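Extracellular solute-binding protein (Bordetella parapertussis, PDB 3PU5) probably captures a small solute, possibly a polyamine, outside the cytoplasmic membrane and hands it to a membrane transporter. Local coordinates at residues L49-S54 against A63-N68; K130-R135 against G139-Q144; R155-L160 against K310-L315; R216-E221 against A274-A279. All coordinates share one frame; numbering follows the deposited sequence.

Overall arrangement
The four contacts spread over a two-lobed chain typical of periplasmic binding proteins. Contacts 1 and 3 are buried and wholly apolar across their interfaces: in the first a helix packs on a strand through one isoleucine methyl, in the second two helices meet nearly at right angles. Contacts 2 and 4 are only partly buried. Contact 2, whose centre lies about 26 Å from the centre of the chain, adds a salt-bridge network to its aromatic packing, whereas contact 4 rests on a CH-pi approach to a tyrosine face. No helix or strand is shared between contacts, and contacts 1 and 2 lie on opposite sides of the chain's centre, 41 Å apart between centres.

Contact 1. Residues L49-S54 against A63-N68; sequences LKILSS and AAFGGN
Ile51 carries this contact with a single methyl group, CD1, which fits between Ala63 and Phe65 of the strand. CD1 lies 4.0 Å from Ala63 CB and 3.9 Å from Phe65 CE2, meeting the phenyl ring at its edge, close to the ring plane. The two longer side chains reach for each other from opposite directions. In Ile51 the CG1 branch stands anti to the carbonyl carbon (chi1 -69°), which turns the longer arm to the strand, while the small Ala63 lets that arm come close to the sheet. The flat, broad Phe65 offers its edge to Ile51 while also packing on Ala48 of helix 44-53. This buried apolar patch is the compact part of the contact. The outward flank of the helix is exposed and mixed: Leu49 and Lys50 lie on it, and Ser53 OG turns back to bond Leu49 O at 2.6 Å, an oxygen that also takes the backbone bond from Ser53 N. Helix 44-53 thus covers one side of strand 62-65, whose Ala63 and Phe65 pair through their backbones with Ala245 and Val243 of strand 238-246. Helix 67-75 closes the patch, with Leu73 against Ile51 and Met70 against Phe65.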
loop_
_atom_site.group_PDB
_atom_site.type_symbol
_atom_site.label_atom_id
_atom_site.label_comp_id
_atom_site.label_asym_id
_atom_site.label_seq_id
_atom_site.Cartn_x
_atom_site.Cartn_y
_atom_site.Cartn_z
ATOM N N LEU A 49 -6.832 17.028 8.048
ATOM C CA LEU A 49 -7.492 18.016 8.910
ATOM C C LEU A 49 -7.442 19.412 8.282
ATOM O O LEU A 49 -8.417 20.175 8.329
ATOM C CB LEU A 49 -6.893 18.037 10.323
ATOM C CG LEU A 49 -7.614 19.020 11.263
ATOM C CD1 LEU A 49 -9.090 18.662 11.392
ATOM C CD2 LEU A 49 -6.961 19.078 12.640
ATOM N N LYS A 50 -6.307 19.740 7.677
ATOM C CA LYS A 50 -6.168 21.043 7.042
ATOM C C LYS A 50 -7.186 21.210 5.925
ATOM O O LYS A 50 -7.811 22.258 5.806
ATOM C CB LYS A 50 -4.759 21.253 6.505
ATOM C CG LYS A 50 -4.547 22.638 5.922
ATOM C CD LYS A 50 -3.091 23.045 6.048
ATOM C CE LYS A 50 -2.827 24.411 5.440
ATOM N NZ LYS A 50 -1.381 24.715 5.570
ATOM N N ILE A 51 -7.360 20.167 5.118
ATOM C CA ILE A 51 -8.354 20.207 4.052
ATOM C C ILE A 51 -9.763 20.221 4.627
ATOM O O ILE A 51 -10.629 20.946 4.152
ATOM C CB ILE A 51 -8.219 19.018 3.089
ATOM C CG1 ILE A 51 -6.925 19.131 2.273
ATOM C CG2 ILE A 51 -9.428 18.965 2.167
ATOM C CD1 ILE A 51 -6.459 17.798 1.694
ATOM N N LEU A 52 -9.984 19.412 5.656
ATOM C CA LEU A 52 -11.261 19.402 6.356
ATOM C C LEU A 52 -11.635 20.790 6.867
ATOM O O LEU A 52 -12.774 21.242 6.711
ATOM C CB LEU A 52 -11.182 18.449 7.547
ATOM C CG LEU A 52 -11.970 17.157 7.412
ATOM C CD1 LEU A 52 -11.415 16.103 8.370
ATOM C CD2 LEU A 52 -13.443 17.445 7.682
ATOM N N SER A 53 -10.661 21.455 7.483
ATOM C CA SER A 53 -10.883 22.722 8.181
ATOM C C SER A 53 -11.050 23.891 7.233
ATOM O O SER A 53 -11.496 24.968 7.633
ATOM C CB SER A 53 -9.693 23.028 9.088
ATOM O OG SER A 53 -9.421 21.948 9.956
ATOM N N SER A 54 -10.677 23.690 5.978
ATOM C CA SER A 54 -10.580 24.807 5.053
ATOM C C SER A 54 -11.910 25.515 4.827
ATOM O O SER A 54 -12.975 24.892 4.798
ATOM C CB SER A 54 -9.995 24.362 3.718
ATOM O OG SER A 54 -9.925 25.457 2.823
ATOM N N ALA A 63 -5.294 16.173 -3.257
ATOM C CA ALA A 63 -5.115 15.454 -2.012
ATOM C C ALA A 63 -4.443 14.145 -2.340
ATOM O O ALA A 63 -4.986 13.338 -3.089
ATOM C CB ALA A 63 -6.453 15.207 -1.341
ATOM N N ALA A 64 -3.251 13.938 -1.794
ATOM C CA ALA A 64 -2.514 12.721 -2.072
ATOM C C ALA A 64 -1.878 12.220 -0.791
ATOM O O ALA A 64 -0.838 12.735 -0.363
ATOM C CB ALA A 64 -1.449 12.985 -3.144
ATOM N N PHE A 65 -2.516 11.242 -0.160
ATOM C CA PHE A 65 -2.007 10.664 1.080
ATOM C C PHE A 65 -2.749 9.384 1.484
ATOM O O PHE A 65 -3.555 8.862 0.723
ATOM C CB PHE A 65 -2.010 11.686 2.230
ATOM C CG PHE A 65 -3.328 12.375 2.437
ATOM C CD1 PHE A 65 -4.363 11.740 3.113
ATOM C CD2 PHE A 65 -3.526 13.670 1.980
ATOM C CE1 PHE A 65 -5.590 12.384 3.306
ATOM C CE2 PHE A 65 -4.745 14.320 2.173
ATOM C CZ PHE A 65 -5.777 13.674 2.836
ATOM N N GLY A 66 -2.468 8.900 2.692
ATOM C CA GLY A 66 -2.969 7.619 3.168
ATOM C C GLY A 66 -4.472 7.413 3.159
ATOM O O GLY A 66 -5.243 8.358 3.305
ATOM N N GLY A 67 -4.873 6.151 3.027
ATOM C CA GLY A 67 -6.268 5.776 2.903
ATOM C C GLY A 67 -7.156 6.101 4.091
ATOM O O GLY A 67 -8.279 6.582 3.906
ATOM N N ASN A 68 -6.673 5.837 5.303
ATOM C CA ASN A 68 -7.452 6.117 6.516
ATOM C C ASN A 68 -7.937 7.560 6.593
ATOM O O ASN A 68 -9.128 7.836 6.785
ATOM C CB ASN A 68 -6.618 5.828 7.755
ATOM C CG ASN A 68 -6.399 4.358 7.972
ATOM O OD1 ASN A 68 -7.329 3.556 7.832
ATOM N ND2 ASN A 68 -5.166 3.986 8.322
#

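Contact 2. Residues K130-R135 against G139-Q144; sequences KEFVER and GEFGKQ
Arg135 is gripped in three ways: two carboxylates bind its guanidinium group, and one corner of the Phe141 ring, CE1, lies over a face of it. NE donates to Glu140 OE1 at 2.8 Å, a bent bond with an angle of 143° at the hydrogen, and it meets that oxygen from above the carboxylate plane. NH1 reaches the other way, to Glu131 OE2 at 3.0 Å, one helical turn back, with this oxygen close to the guanidinium plane. The bend at chi3 (67°) turns the head of the arginine across the ring, where Phe141 CE1 sits 3.5 Å from the guanidinium plane, offset toward the rim. The two planes remain 44° apart, so the groups do not stack in parallel. Lower down, Arg135 CB packs 3.5 Å from Phe141 CZ, and Phe132 O lies at the edge of the same ring.

The backbone closes the corner. Glu140 N donates to Arg135 O at 3.1 Å, where helix 129-138 ends in a Schellman motif at Gly139. Phi is positive there, and a side chain would press on the carbonyl oxygen of the residue before, so glycine suits; a type I turn follows from Gly139 to Gly142. The Phe141 ring also packs against Ile122 and Ile209 of strand 209-213. A long aliphatic stem with a charged head suits Arg135 to this boundary: it covers Phe141 while pairing with the acids beside it. The two carboxylates on separate nitrogens probably stabilise the positive charge and limit rotation of the head, fastening the loop to the helix it leaves.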
loop_
_atom_site.group_PDB
_atom_site.type_symbol
_atom_site.label_atom_id
_atom_site.label_comp_id
_atom_site.label_asym_id
_atom_site.label_seq_id
_atom_site.Cartn_x
_atom_site.Cartn_y
_atom_site.Cartn_z
ATOM N N LYS A 130 -1.586 -20.098 3.178
ATOM C CA LYS A 130 -2.052 -21.310 3.836
ATOM C C LYS A 130 -0.865 -22.213 4.186
ATOM O O LYS A 130 -0.786 -22.751 5.294
ATOM C CB LYS A 130 -3.063 -22.040 2.938
ATOM C CG LYS A 130 -3.640 -23.310 3.537
ATOM C CD LYS A 130 -4.747 -23.873 2.647
ATOM C CE LYS A 130 -5.946 -22.923 2.583
ATOM N NZ LYS A 130 -6.751 -23.067 1.321
ATOM N N GLU A 131 0.058 -22.373 3.242
ATOM C CA GLU A 131 1.251 -23.180 3.491
ATOM C C GLU A 131 2.086 -22.545 4.610
ATOM O O GLU A 131 2.528 -23.219 5.535
ATOM C CB GLU A 131 2.084 -23.306 2.220
ATOM C CG GLU A 131 3.299 -24.182 2.390
ATOM C CD GLU A 131 4.112 -24.332 1.122
ATOM O OE1 GLU A 131 3.637 -23.908 0.046
ATOM O OE2 GLU A 131 5.235 -24.874 1.210
ATOM N N PHE A 132 2.298 -21.237 4.514
ATOM C CA PHE A 132 2.984 -20.485 5.561
ATOM C C PHE A 132 2.382 -20.755 6.942
ATOM O O PHE A 132 3.097 -21.054 7.902
ATOM C CB PHE A 132 2.918 -18.987 5.239
ATOM C CG PHE A 132 3.416 -18.102 6.348
ATOM C CD1 PHE A 132 4.663 -18.308 6.906
ATOM C CD2 PHE A 132 2.636 -17.053 6.822
ATOM C CE1 PHE A 132 5.127 -17.485 7.931
ATOM C CE2 PHE A 132 3.094 -16.226 7.845
ATOM C CZ PHE A 132 4.343 -16.443 8.396
ATOM N N VAL A 133 1.064 -20.638 7.044
ATOM C CA VAL A 133 0.377 -20.880 8.311
ATOM C C VAL A 133 0.532 -22.326 8.802
ATOM O O VAL A 133 0.958 -22.569 9.927
ATOM C CB VAL A 133 -1.130 -20.530 8.222
ATOM C CG1 VAL A 133 -1.857 -20.953 9.504
ATOM C CG2 VAL A 133 -1.317 -19.050 7.952
ATOM N N GLU A 134 0.190 -23.283 7.952
ATOM C CA GLU A 134 0.140 -24.673 8.378
ATOM C C GLU A 134 1.526 -25.215 8.690
ATOM O O GLU A 134 1.686 -25.987 9.622
ATOM C CB GLU A 134 -0.552 -25.545 7.329
ATOM C CG GLU A 134 -2.000 -25.169 7.070
ATOM C CD GLU A 134 -2.870 -25.199 8.321
ATOM O OE1 GLU A 134 -2.566 -25.966 9.264
ATOM O OE2 GLU A 134 -3.871 -24.449 8.358
ATOM N N ARG A 135 2.528 -24.812 7.914
ATOM C CA ARG A 135 3.897 -25.230 8.196
ATOM C C ARG A 135 4.423 -24.571 9.482
ATOM O O ARG A 135 5.158 -25.195 10.261
ATOM C CB ARG A 135 4.820 -24.982 6.991
ATOM C CG ARG A 135 4.576 -25.955 5.828
ATOM C CD ARG A 135 5.500 -25.690 4.633
ATOM N NE ARG A 135 6.904 -25.970 4.929
ATOM C CZ ARG A 135 7.910 -25.753 4.082
ATOM N NH1 ARG A 135 7.665 -25.254 2.876
ATOM N NH2 ARG A 135 9.160 -26.037 4.436
ATOM N N GLY A 139 5.372 -26.603 13.176
ATOM C CA GLY A 139 6.652 -26.405 13.834
ATOM C C GLY A 139 7.837 -26.555 12.901
ATOM O O GLY A 139 8.980 -26.653 13.350
ATOM N N GLU A 140 7.567 -26.568 11.600
ATOM C CA GLU A 140 8.620 -26.768 10.607
ATOM C C GLU A 140 9.653 -25.640 10.532
ATOM O O GLU A 140 10.776 -25.855 10.078
ATOM C CB GLU A 140 8.014 -27.021 9.222
ATOM C CG GLU A 140 7.112 -28.246 9.158
ATOM C CD GLU A 140 6.661 -28.545 7.733
ATOM O OE1 GLU A 140 7.294 -28.014 6.792
ATOM O OE2 GLU A 140 5.680 -29.303 7.558
ATOM N N PHE A 141 9.279 -24.438 10.965
ATOM C CA PHE A 141 10.217 -23.325 10.957
ATOM C C PHE A 141 10.770 -23.054 12.358
ATOM O O PHE A 141 11.446 -22.052 12.578
ATOM C CB PHE A 141 9.555 -22.051 10.388
ATOM C CG PHE A 141 8.822 -22.270 9.082
ATOM C CD1 PHE A 141 9.439 -22.940 8.030
ATOM C CD2 PHE A 141 7.523 -21.801 8.907
ATOM C CE1 PHE A 141 8.772 -23.142 6.822
ATOM C CE2 PHE A 141 6.848 -21.995 7.702
ATOM C CZ PHE A 141 7.476 -22.662 6.656
ATOM N N GLY A 142 10.482 -23.941 13.309
ATOM C CA GLY A 142 10.906 -23.713 14.677
ATOM C C GLY A 142 10.260 -22.451 15.223
ATOM O O GLY A 142 9.113 -22.147 14.907
ATOM N N LYS A 143 10.984 -21.714 16.053
ATOM C CA LYS A 143 10.454 -20.465 16.579
ATOM C C LYS A 143 11.103 -19.280 15.870
ATOM O O LYS A 143 11.552 -18.325 16.501
ATOM C CB LYS A 143 10.656 -20.384 18.097
ATOM C CG LYS A 143 9.756 -19.357 18.785
ATOM C CD LYS A 143 9.952 -19.386 20.297
ATOM C CE LYS A 143 9.491 -18.085 20.926
ATOM N NZ LYS A 143 8.010 -17.950 20.946
ATOM N N GLN A 144 11.136 -19.335 14.544
ATOM C CA GLN A 144 11.863 -18.341 13.765
ATOM C C GLN A 144 10.952 -17.558 12.830
ATOM O O GLN A 144 11.395 -16.989 11.829
ATOM C CB GLN A 144 12.994 -19.025 13.005
ATOM C CG GLN A 144 13.975 -19.703 13.970
ATOM C CD GLN A 144 14.889 -20.705 13.295
ATOM O OE1 GLN A 144 15.423 -20.449 12.221
ATOM N NE2 GLN A 144 15.088 -21.851 13.941
#

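Contact 3. Residues R155-L160 against K310-L315; sequences RGAEVL and KNMSAL
Ala157 presents a low bump, its CB, to two longer side chains of the facing helix. Leu315 CD2 comes to 4.1 Å from Ala157 CB, and Met312, a selenomethionine, brings its SE to 4.2 Å from the same methyl. The small alanine therefore sits in the shallow hollow between a branched knob and a flexible one. Leu160, one turn further along, touches the other branch of Leu315, with Leu160 CD1 at 4.3 Å from Leu315 CD1. Leu315 thus divides its two methyls between two residues a turn apart on helix 156-167. Its CG stands anti to the backbone N (chi1 -174°), directing the fork to the neighbouring helix.

The short segments cross almost perpendicularly, at 88°, with axes 11.5 Å apart. Such a crossing confines the touch to a small patch, and at this wide spacing side chains of unequal length bridge the gap: alanine is short, while leucine and the pliable selenomethionine reach across. Leu150 in a preceding loop packs against Ala157, Met312 and Leu315, and Ile174 and Ile178 of helix 174-184 also touch Leu315. The salt bridge from Arg155 NH1 to Glu158 OE2 stays within its own segment. Across the interface the closest contacts join methyl groups and one selenium; with no hydrogen bond between these segments, the attraction is probably dispersion and burial of apolar surface.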
loop_
_atom_site.group_PDB
_atom_site.type_symbol
_atom_site.label_atom_id
_atom_site.label_comp_id
_atom_site.label_asym_id
_atom_site.label_seq_id
_atom_site.Cartn_x
_atom_site.Cartn_y
_atom_site.Cartn_z
ATOM N N ARG A 155 0.399 -2.694 8.517
ATOM C CA ARG A 155 -0.498 -3.539 7.718
ATOM C C ARG A 155 -0.860 -4.878 8.359
ATOM O O ARG A 155 -1.203 -5.838 7.655
ATOM C CB ARG A 155 0.051 -3.761 6.303
ATOM C CG ARG A 155 0.317 -2.492 5.535
ATOM C CD ARG A 155 -0.936 -1.664 5.392
ATOM N NE ARG A 155 -0.690 -0.420 4.676
ATOM C CZ ARG A 155 -1.619 0.511 4.455
ATOM N NH1 ARG A 155 -2.862 0.343 4.901
ATOM N NH2 ARG A 155 -1.307 1.618 3.791
ATOM N N GLY A 156 -0.796 -4.942 9.685
ATOM C CA GLY A 156 -1.208 -6.135 10.400
ATOM C C GLY A 156 -2.669 -6.481 10.159
ATOM O O GLY A 156 -3.014 -7.637 9.905
ATOM N N ALA A 157 -3.537 -5.480 10.253
ATOM C CA ALA A 157 -4.960 -5.709 10.036
ATOM C C ALA A 157 -5.197 -6.355 8.681
ATOM O O ALA A 157 -6.049 -7.232 8.547
ATOM C CB ALA A 157 -5.746 -4.405 10.151
ATOM N N GLU A 158 -4.437 -5.917 7.679
ATOM C CA GLU A 158 -4.586 -6.419 6.312
ATOM C C GLU A 158 -4.229 -7.903 6.186
ATOM O O GLU A 158 -4.973 -8.677 5.586
ATOM C CB GLU A 158 -3.733 -5.597 5.332
ATOM C CG GLU A 158 -4.322 -4.227 4.925
ATOM C CD GLU A 158 -4.159 -3.129 5.982
ATOM O OE1 GLU A 158 -3.674 -3.420 7.100
ATOM O OE2 GLU A 158 -4.530 -1.963 5.688
ATOM N N VAL A 159 -3.081 -8.293 6.731
ATOM C CA VAL A 159 -2.671 -9.695 6.688
ATOM C C VAL A 159 -3.698 -10.581 7.395
ATOM O O VAL A 159 -4.099 -11.614 6.867
ATOM C CB VAL A 159 -1.271 -9.903 7.297
ATOM C CG1 VAL A 159 -0.857 -11.373 7.198
ATOM C CG2 VAL A 159 -0.269 -9.037 6.572
ATOM N N LEU A 160 -4.123 -10.171 8.588
ATOM C CA LEU A 160 -5.150 -10.915 9.327
ATOM C C LEU A 160 -6.446 -11.052 8.522
ATOM O O LEU A 160 -7.094 -12.101 8.546
ATOM C CB LEU A 160 -5.429 -10.257 10.679
ATOM C CG LEU A 160 -4.329 -10.389 11.743
ATOM C CD1 LEU A 160 -4.530 -9.374 12.854
ATOM C CD2 LEU A 160 -4.288 -11.817 12.299
ATOM N N LYS A 310 -13.852 0.020 10.530
ATOM C CA LYS A 310 -14.986 -0.379 11.349
ATOM C C LYS A 310 -14.627 -1.496 12.324
ATOM O O LYS A 310 -15.126 -1.529 13.445
ATOM C CB LYS A 310 -16.162 -0.810 10.468
ATOM C CG LYS A 310 -17.369 -1.305 11.260
ATOM C CD LYS A 310 -18.557 -1.651 10.357
ATOM C CE LYS A 310 -18.443 -3.054 9.769
ATOM N NZ LYS A 310 -19.655 -3.424 8.980
ATOM N N ASN A 311 -13.760 -2.408 11.896
ATOM C CA ASN A 311 -13.464 -3.595 12.685
ATOM C C ASN A 311 -12.249 -3.450 13.596
ATOM O O ASN A 311 -11.977 -4.329 14.404
ATOM C CB ASN A 311 -13.290 -4.813 11.767
ATOM C CG ASN A 311 -14.603 -5.306 11.195
ATOM O OD1 ASN A 311 -14.631 -6.200 10.346
ATOM N ND2 ASN A 311 -15.701 -4.725 11.656
HETATM N N MSE A 312 -11.526 -2.341 13.473
HETATM C CA MSE A 312 -10.246 -2.192 14.157
HETATM C C MSE A 312 -10.361 -2.348 15.677
HETATM O O MSE A 312 -9.591 -3.087 16.281
HETATM C CB MSE A 312 -9.580 -0.861 13.793
HETATM C CG MSE A 312 -8.106 -0.751 14.220
HETATM SE SE MSE A 312 -6.956 -2.229 13.566
HETATM C CE MSE A 312 -5.230 -1.290 13.499
ATOM N N SER A 313 -11.322 -1.661 16.290
ATOM C CA SER A 313 -11.513 -1.748 17.742
ATOM C C SER A 313 -11.727 -3.181 18.227
ATOM O O SER A 313 -11.018 -3.652 19.107
ATOM C CB SER A 313 -12.675 -0.855 18.192
ATOM O OG SER A 313 -12.439 0.481 17.785
ATOM N N ALA A 314 -12.700 -3.871 17.649
ATOM C CA ALA A 314 -12.956 -5.261 18.008
ATOM C C ALA A 314 -11.742 -6.149 17.745
ATOM O O ALA A 314 -11.411 -7.011 18.556
ATOM C CB ALA A 314 -14.168 -5.789 17.270
ATOM N N LEU A 315 -11.092 -5.955 16.603
ATOM C CA LEU A 315 -9.900 -6.735 16.259
ATOM C C LEU A 315 -8.812 -6.569 17.320
ATOM O O LEU A 315 -8.215 -7.547 17.771
ATOM C CB LEU A 315 -9.370 -6.322 14.878
ATOM C CG LEU A 315 -8.209 -7.126 14.279
ATOM C CD1 LEU A 315 -8.529 -8.625 14.213
ATOM C CD2 LEU A 315 -7.837 -6.582 12.897
#

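Contact 4. Residues R216-E221 against A274-A279; sequences RTFIAE and AMYYGA
Ile219 lies over the face of the Tyr276 ring, and the aim is nearly exact: Ile219 CG1 is 3.8 Å from the ring centroid and only 4° off the ring normal. This is a CH-pi contact, in which a methylene carbon sits over the ring centre with a C-H facing the pi cloud. The isoleucine places CG1 there by setting it anti to the carbonyl carbon (chi1 -63°), and CD1 continues over the ring to 4.2 Å from Tyr276 CD1. The long axes of the two side chains cross obliquely.

Phe218, the preceding residue on the helix, meets the tyrosine differently. Its CB stands 3.9 Å from Tyr276 CD2, and that same CD2 lies near the plane of the phenylalanine ring, at its edge. The two aromatic rings are therefore not stacked face on face. Phe218 is buried and touches the CD2/CE2 side of the tyrosine ring, while the more exposed Ile219 covers one face. A flat, broad ring serves here because it can take both neighbours at once.

Tyr276 has positive phi (56°), being the first residue to leave helical geometry at the end of helix 265-275. Beyond it the chain runs on to Gly278, which pairs by backbone with Tyr110. This is plain packing of a helix on a helix end: the CH-pi contact joins the C-terminal end of helix 265-275 to helix 214-223 in a fold of the periplasmic-binding-protein type.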
loop_
_atom_site.group_PDB
_atom_site.type_symbol
_atom_site.label_atom_id
_atom_site.label_comp_id
_atom_site.label_asym_id
_atom_site.label_seq_id
_atom_site.Cartn_x
_atom_site.Cartn_y
_atom_site.Cartn_z
ATOM N N ARG A 216 10.559 -3.722 -0.830
ATOM C CA ARG A 216 11.593 -3.742 0.191
ATOM C C ARG A 216 12.417 -5.020 0.129
ATOM O O ARG A 216 13.646 -4.983 0.237
ATOM C CB ARG A 216 10.962 -3.569 1.567
ATOM C CG ARG A 216 10.477 -2.152 1.791
ATOM C CD ARG A 216 9.858 -1.971 3.151
ATOM N NE ARG A 216 10.273 -0.697 3.722
ATOM C CZ ARG A 216 9.494 0.365 3.854
ATOM N NH1 ARG A 216 8.228 0.322 3.460
ATOM N NH2 ARG A 216 9.986 1.474 4.387
ATOM N N THR A 217 11.738 -6.151 -0.056
ATOM C CA THR A 217 12.423 -7.435 -0.089
ATOM C C THR A 217 13.251 -7.560 -1.377
ATOM O O THR A 217 14.360 -8.111 -1.348
ATOM C CB THR A 217 11.435 -8.617 0.048
ATOM O OG1 THR A 217 10.601 -8.423 1.199
ATOM C CG2 THR A 217 12.189 -9.924 0.209
ATOM N N PHE A 218 12.732 -7.030 -2.491
ATOM C CA PHE A 218 13.456 -7.084 -3.769
ATOM C C PHE A 218 14.784 -6.342 -3.646
ATOM O O PHE A 218 15.820 -6.825 -4.093
ATOM C CB PHE A 218 12.647 -6.485 -4.935
ATOM C CG PHE A 218 11.347 -7.201 -5.240
ATOM C CD1 PHE A 218 11.159 -8.523 -4.898
ATOM C CD2 PHE A 218 10.326 -6.539 -5.913
ATOM C CE1 PHE A 218 9.971 -9.170 -5.196
ATOM C CE2 PHE A 218 9.134 -7.168 -6.213
ATOM C CZ PHE A 218 8.953 -8.490 -5.857
ATOM N N ILE A 219 14.739 -5.163 -3.036
ATOM C CA ILE A 219 15.940 -4.363 -2.816
ATOM C C ILE A 219 16.977 -5.150 -2.014
ATOM O O ILE A 219 18.152 -5.203 -2.387
ATOM C CB ILE A 219 15.595 -3.034 -2.124
ATOM C CG1 ILE A 219 14.692 -2.199 -3.043
ATOM C CG2 ILE A 219 16.873 -2.263 -1.753
ATOM C CD1 ILE A 219 14.091 -0.968 -2.385
ATOM N N ALA A 220 16.532 -5.777 -0.926
ATOM C CA ALA A 220 17.409 -6.604 -0.102
ATOM C C ALA A 220 17.922 -7.816 -0.877
ATOM O O ALA A 220 19.101 -8.161 -0.792
ATOM C CB ALA A 220 16.690 -7.053 1.177
ATOM N N GLU A 221 17.040 -8.453 -1.638
ATOM C CA GLU A 221 17.429 -9.585 -2.465
ATOM C C GLU A 221 18.552 -9.195 -3.432
ATOM O O GLU A 221 19.483 -9.967 -3.656
ATOM C CB GLU A 221 16.227 -10.105 -3.257
ATOM C CG GLU A 221 16.563 -11.201 -4.264
ATOM C CD GLU A 221 15.376 -11.573 -5.155
ATOM O OE1 GLU A 221 14.356 -10.848 -5.140
ATOM O OE2 GLU A 221 15.468 -12.594 -5.872
ATOM N N ALA A 274 11.094 3.303 -9.998
ATOM C CA ALA A 274 12.045 3.956 -9.100
ATOM C C ALA A 274 11.831 3.526 -7.642
ATOM O O ALA A 274 12.788 3.350 -6.884
ATOM C CB ALA A 274 11.925 5.475 -9.235
HETATM N N MSE A 275 10.567 3.350 -7.261
HETATM C CA MSE A 275 10.218 3.035 -5.876
HETATM C C MSE A 275 10.042 1.544 -5.604
HETATM O O MSE A 275 9.808 1.161 -4.461
HETATM C CB MSE A 275 8.929 3.754 -5.472
HETATM C CG MSE A 275 9.053 5.252 -5.458
HETATM SE SE MSE A 275 10.265 5.854 -4.038
HETATM C CE MSE A 275 9.246 5.251 -2.466
ATOM N N TYR A 276 10.152 0.705 -6.634
ATOM C CA TYR A 276 9.793 -0.717 -6.505
ATOM C C TYR A 276 8.348 -0.891 -6.015
ATOM O O TYR A 276 8.069 -1.686 -5.107
ATOM C CB TYR A 276 10.761 -1.479 -5.588
ATOM C CG TYR A 276 12.164 -1.638 -6.147
ATOM C CD1 TYR A 276 12.971 -0.529 -6.373
ATOM C CD2 TYR A 276 12.691 -2.890 -6.411
ATOM C CE1 TYR A 276 14.253 -0.666 -6.872
ATOM C CE2 TYR A 276 13.967 -3.042 -6.914
ATOM C CZ TYR A 276 14.744 -1.930 -7.142
ATOM O OH TYR A 276 16.021 -2.071 -7.635
ATOM N N TYR A 277 7.442 -0.135 -6.630
ATOM C CA TYR A 277 6.009 -0.248 -6.387
ATOM C C TYR A 277 5.319 -0.854 -7.603
ATOM O O TYR A 277 5.889 -0.894 -8.704
ATOM C CB TYR A 277 5.381 1.128 -6.164
ATOM C CG TYR A 277 5.730 1.828 -4.867
ATOM C CD1 TYR A 277 6.155 1.121 -3.745
ATOM C CD2 TYR A 277 5.599 3.203 -4.760
ATOM C CE1 TYR A 277 6.455 1.779 -2.556
ATOM C CE2 TYR A 277 5.896 3.864 -3.584
ATOM C CZ TYR A 277 6.316 3.153 -2.488
ATOM O OH TYR A 277 6.598 3.836 -1.324
ATOM N N GLY A 278 4.077 -1.297 -7.401
ATOM C CA GLY A 278 3.223 -1.705 -8.496
ATOM C C GLY A 278 2.388 -0.541 -9.001
ATOM O O GLY A 278 1.860 0.232 -8.204
ATOM N N ALA A 279 2.268 -0.427 -10.325
ATOM C CA ALA A 279 1.478 0.626 -10.957
ATOM C C ALA A 279 0.009 0.249 -11.000
ATOM O O ALA A 279 -0.334 -0.921 -11.205
ATOM C CB ALA A 279 1.975 0.886 -12.364
#